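Local coordinates for protein dehydrogenase (Sinorhizobium meliloti, PDB 3UOE) that probably acts as an oxidoreductase of the LDH2/MDH2 (malate/L-lactate dehydrogenase) family, at residues 50-55 with 106-111. Numbering follows the deposited sequence.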
loop_
_atom_site.group_PDB
_atom_site.type_symbol
_atom_site.label_atom_id
_atom_site.label_comp_id
_atom_site.label_asym_id
_atom_site.label_seq_id
_atom_site.Cartn_x
_atom_site.Cartn_y
_atom_site.Cartn_z
ATOM N N ARG A 50 -8.334 -29.161 3.261
ATOM C CA ARG A 50 -8.352 -28.899 1.829
ATOM C C ARG A 50 -7.943 -27.453 1.557
ATOM O O ARG A 50 -7.191 -27.180 0.626
ATOM C CB ARG A 50 -9.757 -29.181 1.277
ATOM C CG ARG A 50 -9.950 -28.876 -0.188
ATOM C CD ARG A 50 -8.889 -29.561 -1.042
ATOM N NE ARG A 50 -9.105 -29.304 -2.461
ATOM C CZ ARG A 50 -9.796 -30.103 -3.271
ATOM N NH1 ARG A 50 -10.332 -31.231 -2.807
ATOM N NH2 ARG A 50 -9.940 -29.775 -4.548
ATOM N N LEU A 51 -8.435 -26.540 2.388
ATOM C CA LEU A 51 -8.182 -25.110 2.217
ATOM C C LEU A 51 -6.713 -24.772 2.493
ATOM O O LEU A 51 -6.053 -24.120 1.685
ATOM C CB LEU A 51 -9.098 -24.285 3.133
ATOM C CG LEU A 51 -8.790 -22.784 3.206
ATOM C CD1 LEU A 51 -8.964 -22.089 1.835
ATOM C CD2 LEU A 51 -9.644 -22.126 4.264
ATOM N N GLN A 52 -6.201 -25.218 3.636
ATOM C CA GLN A 52 -4.775 -25.055 3.915
ATOM C C GLN A 52 -3.909 -25.648 2.809
ATOM O O GLN A 52 -2.864 -25.089 2.468
ATOM C CB GLN A 52 -4.380 -25.673 5.260
ATOM C CG GLN A 52 -2.873 -25.576 5.548
ATOM C CD GLN A 52 -2.405 -24.132 5.760
ATOM O OE1 GLN A 52 -2.624 -23.542 6.828
ATOM N NE2 GLN A 52 -1.751 -23.564 4.743
ATOM N N ALA A 53 -4.327 -26.787 2.262
ATOM C CA ALA A 53 -3.569 -27.414 1.184
ATOM C C ALA A 53 -3.666 -26.596 -0.112
ATOM O O ALA A 53 -2.677 -26.432 -0.823
ATOM C CB ALA A 53 -4.042 -28.843 0.963
ATOM N N ASN A 54 -4.858 -26.079 -0.409
ATOM C CA ASN A 54 -5.070 -25.257 -1.605
ATOM C C ASN A 54 -4.200 -24.006 -1.592
ATOM O O ASN A 54 -3.655 -23.611 -2.620
ATOM C CB ASN A 54 -6.546 -24.865 -1.755
ATOM C CG ASN A 54 -7.423 -26.018 -2.228
ATOM O OD1 ASN A 54 -6.926 -27.060 -2.663
ATOM N ND2 ASN A 54 -8.738 -25.831 -2.148
ATOM N N LEU A 55 -4.065 -23.388 -0.423
ATOM C CA LEU A 55 -3.170 -22.238 -0.285
ATOM C C LEU A 55 -1.751 -22.514 -0.780
ATOM O O LEU A 55 -1.164 -21.705 -1.500
ATOM C CB LEU A 55 -3.114 -21.754 1.168
ATOM C CG LEU A 55 -3.914 -20.480 1.439
ATOM C CD1 LEU A 55 -3.351 -19.308 0.617
ATOM C CD2 LEU A 55 -5.401 -20.696 1.153
ATOM N N ARG A 106 -4.784 -19.545 17.751
ATOM C CA ARG A 106 -3.687 -20.398 17.301
ATOM C C ARG A 106 -4.079 -21.216 16.066
ATOM O O ARG A 106 -3.425 -22.201 15.731
ATOM C CB ARG A 106 -3.244 -21.308 18.458
ATOM C CG ARG A 106 -2.579 -20.534 19.596
ATOM C CD ARG A 106 -2.726 -21.165 20.993
ATOM N NE ARG A 106 -3.345 -22.489 21.010
ATOM C CZ ARG A 106 -4.580 -22.714 21.455
ATOM N NH1 ARG A 106 -5.316 -21.701 21.914
ATOM N NH2 ARG A 106 -5.082 -23.945 21.437
ATOM N N GLY A 107 -5.156 -20.802 15.397
ATOM C CA GLY A 107 -5.666 -21.537 14.258
ATOM C C GLY A 107 -4.781 -21.442 13.033
ATOM O O GLY A 107 -3.831 -20.651 12.986
ATOM N N LEU A 108 -5.084 -22.270 12.040
ATOM C CA LEU A 108 -4.386 -22.222 10.770
ATOM C C LEU A 108 -4.743 -20.902 10.117
ATOM O O LEU A 108 -5.900 -20.489 10.150
ATOM C CB LEU A 108 -4.821 -23.382 9.889
ATOM C CG LEU A 108 -4.496 -24.763 10.440
ATOM C CD1 LEU A 108 -4.974 -25.845 9.470
ATOM C CD2 LEU A 108 -2.994 -24.892 10.697
ATOM N N GLY A 109 -3.754 -20.236 9.531
ATOM C CA GLY A 109 -3.978 -18.926 8.936
ATOM C C GLY A 109 -5.151 -18.835 7.968
ATOM O O GLY A 109 -6.075 -18.054 8.169
ATOM N N PRO A 110 -5.108 -19.617 6.886
ATOM C CA PRO A 110 -6.143 -19.549 5.846
ATOM C C PRO A 110 -7.546 -19.857 6.375
ATOM O O PRO A 110 -8.524 -19.291 5.887
ATOM C CB PRO A 110 -5.710 -20.627 4.849
ATOM C CG PRO A 110 -4.255 -20.746 5.043
ATOM C CD PRO A 110 -3.992 -20.495 6.501
ATOM N N VAL A 111 -7.641 -20.753 7.350
ATOM C CA VAL A 111 -8.938 -21.086 7.943
ATOM C C VAL A 111 -9.505 -19.880 8.687
ATOM O O VAL A 111 -10.711 -19.610 8.646
ATOM C CB VAL A 111 -8.828 -22.268 8.933
ATOM C CG1 VAL A 111 -10.171 -22.528 9.630
ATOM C CG2 VAL A 111 -8.309 -23.524 8.218
HETATM O O HOH W 1 -1.411 -21.738 8.710
#
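P110, in the first turn of helix 109-127, packs its ring against L51, Q52 and L55 on one side of helix 46-61. This is a helix start docked on the flank of another helix: L108 occupies the N-cap position, just after the corner at R106 that follows strand 99-105 of the mixed sheet. From CB to CD, the proline ring passes from leucine to amide. P110 CB faces L55 CD2 at 3.7 Å and, a little farther off, L51 CG; P110 CG lies 3.6 Å from L55 CG and also touches the Q52 amide; P110 CD rests 3.4 Å from Q52 OE1. Q52 reaches this end of the ring because its chain, with CG anti to the backbone N, bends at chi2 (67°) and brings the amide obliquely against the CG-CD edge of the ring. L51 extends past the other end, where its CD2 meets P110 O at 3.5 Å and, more loosely, V111. L108 CB comes within 3.8 Å of Q52 OE1. Y146 of helix 144-152 also touches both L55 and P110, while L75 of helix 72-80 packs on Q52. No direct hydrogen bond joins 50-55 to 106-111; the polar link is a water that donates to Q52 OE1 (2.9 Å) and accepts from G109 N (2.9 Å), giving this amide of the helix's first turn a partner.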